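PDB 7OTJ: ATP-dependent DNA helicase PIF1 from Candida albicans, which is a DNA helicase that probably couples ATP hydrolysis to 5'-3' unwinding of DNA, including G-quadruplexes, helping to maintain nuclear and mitochondrial genome stability. Local coordinates for residues Val33-Ile38 with Cys61-Ile66. Sequence-based numbering, arbitrary orientation.
Sequences VLLRSI and CNIGGI. With ADP (adenosine-5'-diphosphate), chain E.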
ATOM      1  N   VAL A  33       6.118 -10.539  -6.537  1.00 48.09           N
ATOM      2  CA  VAL A  33       6.914 -11.706  -6.170  1.00 49.72           C
ATOM      3  C   VAL A  33       8.267 -11.657  -6.864  1.00 40.98           C
ATOM      4  O   VAL A  33       9.310 -11.897  -6.247  1.00 50.58           O
ATOM      5  CB  VAL A  33       6.149 -13.000  -6.502  1.00 41.64           C
ATOM      6  CG1 VAL A  33       7.044 -14.209  -6.355  1.00 42.88           C
ATOM      7  CG2 VAL A  33       4.941 -13.118  -5.596  1.00 52.53           C
ATOM      8  N   LEU A  34       8.268 -11.345  -8.160  1.00 41.09           N
ATOM      9  CA  LEU A  34       9.523 -11.132  -8.871  1.00 49.94           C
ATOM     10  C   LEU A  34      10.302  -9.962  -8.280  1.00 46.25           C
ATOM     11  O   LEU A  34      11.523 -10.044  -8.093  1.00 47.99           O
ATOM     12  CB  LEU A  34       9.237 -10.896 -10.353  1.00 45.58           C
ATOM     13  CG  LEU A  34      10.378 -10.320 -11.189  1.00 49.75           C
ATOM     14  CD1 LEU A  34      11.598 -11.239 -11.179  1.00 46.64           C
ATOM     15  CD2 LEU A  34       9.878 -10.077 -12.599  1.00 47.90           C
ATOM     16  N   LEU A  35       9.599  -8.882  -7.942  1.00 44.07           N
ATOM     17  CA  LEU A  35      10.244  -7.696  -7.390  1.00 44.35           C
ATOM     18  C   LEU A  35      11.032  -8.029  -6.130  1.00 49.20           C
ATOM     19  O   LEU A  35      12.150  -7.534  -5.940  1.00 52.67           O
ATOM     20  CB  LEU A  35       9.191  -6.627  -7.109  1.00 41.86           C
ATOM     21  CG  LEU A  35       9.700  -5.189  -7.091  1.00 51.34           C
ATOM     22  CD1 LEU A  35      10.669  -4.968  -8.249  1.00 44.20           C
ATOM     23  CD2 LEU A  35       8.521  -4.222  -7.157  1.00 39.74           C
ATOM     24  N   ARG A  36      10.481  -8.886  -5.266  1.00 50.19           N
ATOM     25  CA  ARG A  36      11.211  -9.269  -4.062  1.00 44.72           C
ATOM     26  C   ARG A  36      12.480 -10.035  -4.401  1.00 49.75           C
ATOM     27  O   ARG A  36      13.484  -9.911  -3.691  1.00 50.53           O
ATOM     28  CB  ARG A  36      10.330 -10.112  -3.144  1.00 46.74           C
ATOM     29  CG  ARG A  36       9.085  -9.416  -2.646  1.00 48.42           C
ATOM     30  CD  ARG A  36       8.454 -10.225  -1.537  1.00 45.93           C
ATOM     31  NE  ARG A  36       7.089  -9.800  -1.262  1.00 61.11           N
ATOM     32  CZ  ARG A  36       6.017 -10.307  -1.854  1.00 55.08           C
ATOM     33  NH1 ARG A  36       6.117 -11.263  -2.764  1.00 60.89           N
ATOM     34  NH2 ARG A  36       4.814  -9.846  -1.523  1.00 57.05           N
ATOM     35  N   SER A  37      12.460 -10.817  -5.481  1.00 47.56           N
ATOM     36  CA  SER A  37      13.684 -11.471  -5.925  1.00 50.71           C
ATOM     37  C   SER A  37      14.662 -10.459  -6.503  1.00 50.48           C
ATOM     38  O   SER A  37      15.873 -10.561  -6.278  1.00 55.82           O
ATOM     39  CB  SER A  37      13.366 -12.550  -6.955  1.00 51.20           C
ATOM     40  OG  SER A  37      12.733 -13.654  -6.340  1.00 69.08           O
ATOM     41  N   ILE A  38      14.157  -9.496  -7.276  1.00 45.21           N
ATOM     42  CA  ILE A  38      14.999  -8.410  -7.771  1.00 50.34           C
ATOM     43  C   ILE A  38      15.718  -7.727  -6.615  1.00 55.39           C
ATOM     44  O   ILE A  38      16.923  -7.459  -6.679  1.00 52.38           O
ATOM     45  CB  ILE A  38      14.158  -7.410  -8.583  1.00 48.50           C
ATOM     46  CG1 ILE A  38      13.612  -8.075  -9.848  1.00 44.17           C
ATOM     47  CG2 ILE A  38      14.994  -6.194  -8.928  1.00 52.04           C
ATOM     48  CD1 ILE A  38      12.631  -7.213 -10.613  1.00 44.07           C
ATOM     49  N   CYS A  61       4.782  -2.135   2.088  1.00 40.40           N
ATOM     50  CA  CYS A  61       5.002  -3.232   3.025  1.00 41.57           C
ATOM     51  C   CYS A  61       4.985  -4.573   2.312  1.00 42.70           C
ATOM     52  O   CYS A  61       5.667  -5.513   2.736  1.00 59.94           O
ATOM     53  CB  CYS A  61       3.935  -3.222   4.120  1.00 52.85           C
ATOM     54  SG  CYS A  61       3.893  -1.749   5.161  1.00 70.76           S
ATOM     55  N   ASN A  62       4.214  -4.682   1.230  1.00 40.11           N
ATOM     56  CA  ASN A  62       4.133  -5.936   0.494  1.00 44.46           C
ATOM     57  C   ASN A  62       5.465  -6.320  -0.150  1.00 43.61           C
ATOM     58  O   ASN A  62       5.643  -7.479  -0.539  1.00 44.13           O
ATOM     59  CB  ASN A  62       3.027  -5.837  -0.560  1.00 38.85           C
ATOM     60  CG  ASN A  62       2.790  -7.142  -1.276  1.00 38.83           C
ATOM     61  OD1 ASN A  62       2.928  -7.223  -2.493  1.00 50.84           O
ATOM     62  ND2 ASN A  62       2.441  -8.178  -0.523  1.00 41.32           N
ATOM     63  N   ILE A  63       6.402  -5.383  -0.280  1.00 48.27           N
ATOM     64  CA  ILE A  63       7.709  -5.689  -0.848  1.00 44.77           C
ATOM     65  C   ILE A  63       8.805  -5.225   0.099  1.00 40.82           C
ATOM     66  O   ILE A  63       9.947  -5.006  -0.316  1.00 53.02           O
ATOM     67  CB  ILE A  63       7.873  -5.053  -2.236  1.00 38.70           C
ATOM     68  CG1 ILE A  63       7.636  -3.548  -2.146  1.00 38.15           C
ATOM     69  CG2 ILE A  63       6.912  -5.694  -3.226  1.00 38.05           C
ATOM     70  CD1 ILE A  63       7.863  -2.829  -3.440  1.00 37.33           C
ATOM     71  N   GLY A  64       8.462  -5.059   1.374  1.00 46.35           N
ATOM     72  CA  GLY A  64       9.437  -4.625   2.365  1.00 42.90           C
ATOM     73  C   GLY A  64      10.035  -3.264   2.080  1.00 49.68           C
ATOM     74  O   GLY A  64      11.247  -3.075   2.226  1.00 48.55           O
ATOM     75  N   GLY A  65       9.202  -2.296   1.710  1.00 49.16           N
ATOM     76  CA  GLY A  65       9.701  -0.977   1.402  1.00 42.13           C
ATOM     77  C   GLY A  65       8.950   0.140   2.096  1.00 47.13           C
ATOM     78  O   GLY A  65       8.267  -0.074   3.103  1.00 46.86           O
ATOM     79  N   ILE A  66       9.096   1.352   1.567  1.00 44.09           N
ATOM     80  CA  ILE A  66       8.468   2.542   2.111  1.00 44.69           C
ATOM     81  C   ILE A  66       7.835   3.292   0.949  1.00 43.74           C
ATOM     82  O   ILE A  66       8.079   2.986  -0.217  1.00 48.41           O
ATOM     83  CB  ILE A  66       9.469   3.436   2.870  1.00 52.30           C
ATOM     84  CG1 ILE A  66      10.531   3.969   1.906  1.00 44.58           C
ATOM     85  CG2 ILE A  66      10.092   2.670   4.032  1.00 43.55           C
ATOM     86  CD1 ILE A  66      11.595   4.818   2.566  1.00 54.34           C
TER
HETATM   87  PB  ADP E1001       1.134  -8.846  -8.971  1.00 50.80           P
HETATM   88  O1B ADP E1001       1.437  -8.795 -10.457  1.00 37.19           O
HETATM   89  O2B ADP E1001       2.065  -8.037  -8.096  1.00 48.97           O
HETATM   90  O3B ADP E1001      -0.327  -8.693  -8.637  1.00 46.82           O
HETATM   91  PA  ADP E1001       1.796 -10.847  -7.050  1.00 47.13           P
HETATM   92  O1A ADP E1001       3.298 -10.796  -6.934  1.00 53.74           O
HETATM   93  O2A ADP E1001       0.934 -10.170  -6.015  1.00 40.19           O
HETATM   94  O3A ADP E1001       1.414 -10.377  -8.547  1.00 41.14           O
HETATM   95  O5' ADP E1001       1.327 -12.380  -7.128  1.00 51.02           O
HETATM   96  C5' ADP E1001      -0.003 -12.739  -6.775  1.00 47.75           C
HETATM   97  C4' ADP E1001      -0.016 -14.197  -6.363  1.00 48.38           C
HETATM   98  O4' ADP E1001       0.610 -14.985  -7.375  1.00 46.29           O
HETATM   99  C3' ADP E1001       0.778 -14.389  -5.083  1.00 52.03           C
HETATM  100  O3' ADP E1001      -0.059 -15.023  -4.116  1.00 62.86           O
HETATM  101  C2' ADP E1001       1.925 -15.310  -5.441  1.00 51.97           C
HETATM  102  O2' ADP E1001       2.098 -16.317  -4.440  1.00 66.94           O
HETATM  103  C1' ADP E1001       1.514 -15.913  -6.774  1.00 50.08           C
HETATM  104  N9  ADP E1001       2.688 -16.077  -7.656  1.00 56.31           N
HETATM  105  C8  ADP E1001       3.438 -15.076  -8.150  1.00 54.86           C
HETATM  106  N7  ADP E1001       4.438 -15.562  -8.929  1.00 53.65           N
HETATM  107  C5  ADP E1001       4.333 -16.901  -8.934  1.00 57.63           C
HETATM  108  C6  ADP E1001       5.065 -18.031  -9.555  1.00 65.27           C
HETATM  109  N6  ADP E1001       6.146 -17.814 -10.344  1.00 59.05           N
HETATM  110  N1  ADP E1001       4.621 -19.284  -9.301  1.00 64.03           N
HETATM  111  C2  ADP E1001       3.549 -19.509  -8.518  1.00 48.71           C
HETATM  112  N3  ADP E1001       2.839 -18.535  -7.927  1.00 49.66           N
HETATM  113  C4  ADP E1001       3.176 -17.236  -8.091  1.00 58.98           C
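R36 reaches from helix 31-45 across to the loop that follows helix 57-61 and takes hold of one backbone oxygen there, the carbonyl O of N62. The grip is side-on and forked: R36 NE lies 2.8 Å from N62 O and R36 NH2 lies 2.7 Å from that same atom. Both nitrogens sit in the plane of the carbonyl, yet the oxygen is tilted some 20° out of the guanidinium plane and the N-H directions are well off straight, 131° for NE. Two donors converge on a single acceptor, which limits how far the guanidinium can turn. Its reach comes from a side chain stretched out from CG to NE. The amide of N62 stands nearly upright to the guanidinium, their planes 79° apart; the approach of its ND2 to R36 NH2 is doubtful and makes no bond.

The helix is the one that follows the Walker A P-loop in the parallel-stranded ATPase core of this PIF1-family helicase, and its first turn holds nucleotide: V33 N donates to O1A of ADP at 2.9 Å, while V33 CG2 meets the guanidinium of R36 at its edge. On the other side of the contact, C61 to G64 forms a type I turn, and G64, with positive phi, completes the Schellman motif that closes helix 57-61.

Beside R36, I63 covers the helix flank with its two branches. I63 CD1 touches L35 CD2 at 4.0 Å, the two side chains slanting across each other, and I63 CG2 lies 4.3 Å from the aliphatic CG of R36. D107 of strand 103-107 touches both L35 and I63, which sets this apolar pair against the central sheet.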